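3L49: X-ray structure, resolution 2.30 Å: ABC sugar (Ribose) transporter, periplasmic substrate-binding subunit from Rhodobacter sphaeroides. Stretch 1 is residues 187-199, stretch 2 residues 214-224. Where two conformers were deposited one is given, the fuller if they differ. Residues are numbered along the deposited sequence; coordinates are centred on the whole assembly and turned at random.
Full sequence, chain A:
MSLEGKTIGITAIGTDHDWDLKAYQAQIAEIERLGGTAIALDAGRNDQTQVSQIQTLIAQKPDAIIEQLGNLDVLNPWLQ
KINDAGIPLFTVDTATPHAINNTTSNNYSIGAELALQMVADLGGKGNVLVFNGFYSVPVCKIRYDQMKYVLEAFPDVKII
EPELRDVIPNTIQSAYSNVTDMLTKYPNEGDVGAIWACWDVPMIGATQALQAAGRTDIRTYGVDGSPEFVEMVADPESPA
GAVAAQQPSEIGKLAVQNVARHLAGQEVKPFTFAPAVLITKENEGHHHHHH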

# COMPACT_ATOMS: atom_id res chain seq x y z
N PRO A 187 13.18 -10.01 -25.65
CA PRO A 187 14.63 -9.92 -25.44
C PRO A 187 15.30 -8.65 -25.99
O PRO A 187 16.35 -8.26 -25.48
N ASN A 188 14.69 -8.02 -27.00
CA ASN A 188 15.34 -6.93 -27.73
C ASN A 188 15.44 -5.63 -26.94
O ASN A 188 14.62 -5.37 -26.05
N GLU A 189 16.44 -4.82 -27.28
CA GLU A 189 16.90 -3.72 -26.43
C GLU A 189 15.98 -2.50 -26.29
O GLU A 189 16.40 -1.47 -25.75
N GLY A 190 14.73 -2.61 -26.74
CA GLY A 190 13.76 -1.53 -26.58
C GLY A 190 12.32 -1.97 -26.37
O GLY A 190 11.42 -1.13 -26.37
N ASP A 191 12.10 -3.27 -26.19
CA ASP A 191 10.74 -3.83 -26.11
C ASP A 191 10.04 -3.54 -24.79
O ASP A 191 8.82 -3.43 -24.73
N VAL A 192 10.82 -3.44 -23.72
CA VAL A 192 10.30 -3.13 -22.40
C VAL A 192 11.28 -2.15 -21.76
O VAL A 192 12.50 -2.29 -21.90
N GLY A 193 10.74 -1.13 -21.10
CA GLY A 193 11.58 -0.05 -20.60
C GLY A 193 11.32 0.33 -19.16
O GLY A 193 12.12 1.05 -18.56
N ALA A 194 10.21 -0.16 -18.62
CA ALA A 194 9.83 0.17 -17.25
C ALA A 194 8.99 -0.94 -16.63
O ALA A 194 8.32 -1.68 -17.35
N ILE A 195 9.04 -1.05 -15.31
CA ILE A 195 8.17 -1.97 -14.58
C ILE A 195 7.53 -1.24 -13.41
O ILE A 195 8.20 -0.54 -12.64
N TRP A 196 6.21 -1.39 -13.29
CA TRP A 196 5.41 -0.70 -12.28
C TRP A 196 4.67 -1.69 -11.36
O TRP A 196 4.18 -2.73 -11.80
N ALA A 197 4.57 -1.33 -10.08
CA ALA A 197 3.62 -1.95 -9.14
C ALA A 197 3.08 -0.92 -8.15
O ALA A 197 3.69 0.13 -7.94
N CYS A 198 1.94 -1.23 -7.52
CA CYS A 198 1.31 -0.30 -6.57
C CYS A 198 1.99 -0.37 -5.21
O CYS A 198 1.64 0.37 -4.29
N TRP A 199 2.97 -1.26 -5.09
CA TRP A 199 3.76 -1.39 -3.87
C TRP A 199 5.17 -1.93 -4.13
O TRP A 199 5.44 -2.50 -5.18
N GLY A 214 21.36 -8.91 -16.52
CA GLY A 214 22.35 -7.95 -16.98
C GLY A 214 21.78 -6.75 -17.71
O GLY A 214 22.51 -6.04 -18.41
N ARG A 215 20.47 -6.52 -17.56
CA ARG A 215 19.77 -5.41 -18.20
C ARG A 215 19.85 -4.12 -17.37
O ARG A 215 19.14 -3.98 -16.37
N THR A 216 20.71 -3.20 -17.81
CA THR A 216 20.85 -1.87 -17.19
C THR A 216 19.89 -0.82 -17.77
O THR A 216 19.87 0.32 -17.32
N ASP A 217 19.10 -1.23 -18.77
CA ASP A 217 18.28 -0.31 -19.56
C ASP A 217 16.79 -0.22 -19.16
O ASP A 217 16.03 0.54 -19.75
N ILE A 218 16.40 -1.02 -18.17
CA ILE A 218 15.02 -1.01 -17.68
C ILE A 218 15.04 -0.54 -16.23
O ILE A 218 15.94 -0.90 -15.48
N ARG A 219 14.06 0.28 -15.85
CA ARG A 219 13.96 0.76 -14.48
C ARG A 219 12.65 0.31 -13.84
O ARG A 219 11.64 0.14 -14.52
N THR A 220 12.68 0.09 -12.52
CA THR A 220 11.48 -0.33 -11.78
C THR A 220 10.96 0.78 -10.88
O THR A 220 11.73 1.61 -10.39
N TYR A 221 9.64 0.79 -10.66
CA TYR A 221 8.97 1.84 -9.90
C TYR A 221 7.91 1.26 -8.99
O TYR A 221 7.09 0.45 -9.42
N GLY A 222 7.92 1.69 -7.74
CA GLY A 222 6.93 1.21 -6.77
C GLY A 222 6.69 2.20 -5.66
O GLY A 222 7.20 3.31 -5.70
N VAL A 223 5.92 1.77 -4.66
CA VAL A 223 5.44 2.64 -3.59
C VAL A 223 5.66 1.95 -2.26
O VAL A 223 5.38 0.76 -2.15
N ASP A 224 6.19 2.68 -1.28
CA ASP A 224 6.14 2.39 0.18
C ASP A 224 7.36 2.92 0.90
O ASP A 224 7.23 3.58 1.92

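Two parallel strands set the frame, pairing Ala-194 with Arg-219, Ile-195 with Thr-220 and Trp-196 with Tyr-221, and the side chains pack on either face of a backbone ladder: Ile-195 N donates to Arg-219 O at 3.0 Å, and Tyr-221 N donates to Ile-195 O at 2.8 Å. Neighbouring strand residues alternate faces, so Ile-195 and Thr-220 share one side of the sheet while Ala-194, Trp-196, Arg-219 and Tyr-221 occupy the other.

Ile-195 has the largest area covered by the opposing stretch. Its chi1 is m and chi2 t, and its CG1 lies 4.1 Å from CG2 of Ile-218, while its CB sits 4.0 Å from CG2 of Thr-220, a p rotamer. One branched residue thus meets two branched neighbours through methyl, methylene and methine carbons; Thr-220 OG1 finds its hydrogen bond elsewhere in the structure. Ile-218, m and t, extends the apolar patch: its CD1 reaches Val-192 CG1 (chi1 p) at 3.8 Å.

On the other face Tyr-221 dominates. With chi1 m and chi2 at 86°, its ring passes Ala-194, whose CB is 4.2 Å from Tyr-221 CE1. The hydroxyl is satisfied elsewhere in the structure. Trp-196, chi1 t, projects from the same face but loses little surface to the other stretch.

Farther from the ladder, beyond the Val-192 and Ile-218 contact, polar groups take over. Arg-215 points toward stretch 1, with chi1 and chi2 both m, and its NH2 forms a salt bridge with Asp-217 OD2 at 3.3 Å. One water ties this pair to the opposite backbone: it accepts from Arg-215 NH2 at 2.9 Å and donates to Asp-217 OD2 at 2.6 Å and to Val-192 O at 2.8 Å. The rule to read is apolar packing on the ladder and just before it, with charge and water beyond.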

# COMPACT_ATOMS: atom_id res chain seq x y z
CB PRO A 187 15.16 -11.15 -26.16
CG PRO A 187 14.17 -11.41 -27.26
CD PRO A 187 12.84 -10.86 -26.82
CB ASN A 188 14.62 -6.71 -29.07
CG ASN A 188 14.34 -8.00 -29.79
OD1 ASN A 188 15.25 -8.66 -30.30
ND2 ASN A 188 13.06 -8.40 -29.83
CB GLU A 189 18.31 -3.28 -26.87
CG GLU A 189 19.45 -4.00 -26.14
CD GLU A 189 19.56 -5.48 -26.51
OE1 GLU A 189 19.96 -5.78 -27.66
OE2 GLU A 189 19.26 -6.33 -25.65
CB ASP A 191 10.77 -5.35 -26.35
CG ASP A 191 11.20 -5.74 -27.76
OD1 ASP A 191 11.28 -4.86 -28.65
OD2 ASP A 191 11.45 -6.94 -27.98
CB VAL A 192 10.02 -4.43 -21.56
CG1 VAL A 192 11.19 -5.41 -21.65
CG2 VAL A 192 9.64 -4.11 -20.10
CB ALA A 194 9.06 1.49 -17.21
CB ILE A 195 8.92 -3.26 -14.10
CG1 ILE A 195 9.68 -3.94 -15.24
CG2 ILE A 195 7.95 -4.26 -13.48
CD1 ILE A 195 10.39 -5.26 -14.87
CB TRP A 196 4.40 0.23 -13.00
CG TRP A 196 3.54 1.03 -12.06
CD1 TRP A 196 3.81 2.28 -11.57
CD2 TRP A 196 2.29 0.64 -11.48
NE1 TRP A 196 2.81 2.68 -10.72
CE2 TRP A 196 1.87 1.70 -10.65
CE3 TRP A 196 1.49 -0.50 -11.58
CZ2 TRP A 196 0.67 1.65 -9.92
CZ3 TRP A 196 0.30 -0.55 -10.85
CH2 TRP A 196 -0.09 0.52 -10.04
CB ALA A 197 4.24 -3.13 -8.41
CB CYS A 198 -0.20 -0.55 -6.45
SG CYS A 198 -0.66 -2.10 -5.60
CB TRP A 199 3.01 -2.18 -2.78
CG TRP A 199 2.74 -3.64 -3.08
CD1 TRP A 199 2.18 -4.16 -4.21
CD2 TRP A 199 2.98 -4.74 -2.21
NE1 TRP A 199 2.08 -5.52 -4.11
CE2 TRP A 199 2.56 -5.91 -2.89
CE3 TRP A 199 3.51 -4.87 -0.92
CZ2 TRP A 199 2.66 -7.18 -2.33
CZ3 TRP A 199 3.61 -6.14 -0.36
CH2 TRP A 199 3.20 -7.27 -1.07
CB ARG A 215 18.30 -5.77 -18.44
CG ARG A 215 18.06 -7.04 -19.23
CD ARG A 215 18.20 -6.82 -20.72
NE ARG A 215 17.10 -7.47 -21.43
CZ ARG A 215 16.12 -6.83 -22.05
NH1 ARG A 215 15.15 -7.52 -22.65
NH2 ARG A 215 16.10 -5.50 -22.09
CB THR A 216 22.30 -1.32 -17.34
OG1 THR A 216 22.72 -1.41 -18.71
CG2 THR A 216 23.29 -2.09 -16.45
CB ASP A 217 18.38 -0.66 -21.06
CG ASP A 217 17.97 -2.10 -21.35
OD1 ASP A 217 18.68 -3.03 -20.91
OD2 ASP A 217 16.93 -2.30 -22.02
CB ILE A 218 14.36 -2.41 -17.81
CG1 ILE A 218 14.39 -2.88 -19.26
CG2 ILE A 218 12.93 -2.41 -17.25
CD1 ILE A 218 14.05 -4.33 -19.47
CB ARG A 219 14.13 2.28 -14.41
CG ARG A 219 15.51 2.81 -14.82
CD ARG A 219 16.58 2.51 -13.77
NE ARG A 219 17.88 3.11 -14.11
CZ ARG A 219 18.92 2.44 -14.60
NH1 ARG A 219 18.85 1.13 -14.83
NH2 ARG A 219 20.04 3.09 -14.87
CB THR A 220 11.70 -1.59 -10.92
OG1 THR A 220 12.64 -1.31 -9.87
CG2 THR A 220 12.18 -2.78 -11.76
CB TYR A 221 8.32 2.86 -10.86
CG TYR A 221 9.32 3.50 -11.79
CD1 TYR A 221 9.66 2.90 -12.99
CD2 TYR A 221 9.96 4.69 -11.44
CE1 TYR A 221 10.61 3.45 -13.83
CE2 TYR A 221 10.90 5.26 -12.27
CZ TYR A 221 11.21 4.64 -13.47
OH TYR A 221 12.13 5.17 -14.31
CB VAL A 223 3.92 2.91 -3.75
CG1 VAL A 223 3.34 3.57 -2.49
CG2 VAL A 223 3.61 3.75 -5.00
CB ASP A 224 5.97 0.90 0.54
CG ASP A 224 4.52 0.47 0.60
OD1 ASP A 224 3.65 1.34 0.37
OD2 ASP A 224 4.26 -0.72 0.84
O HOH W 1 14.79 -3.22 -23.24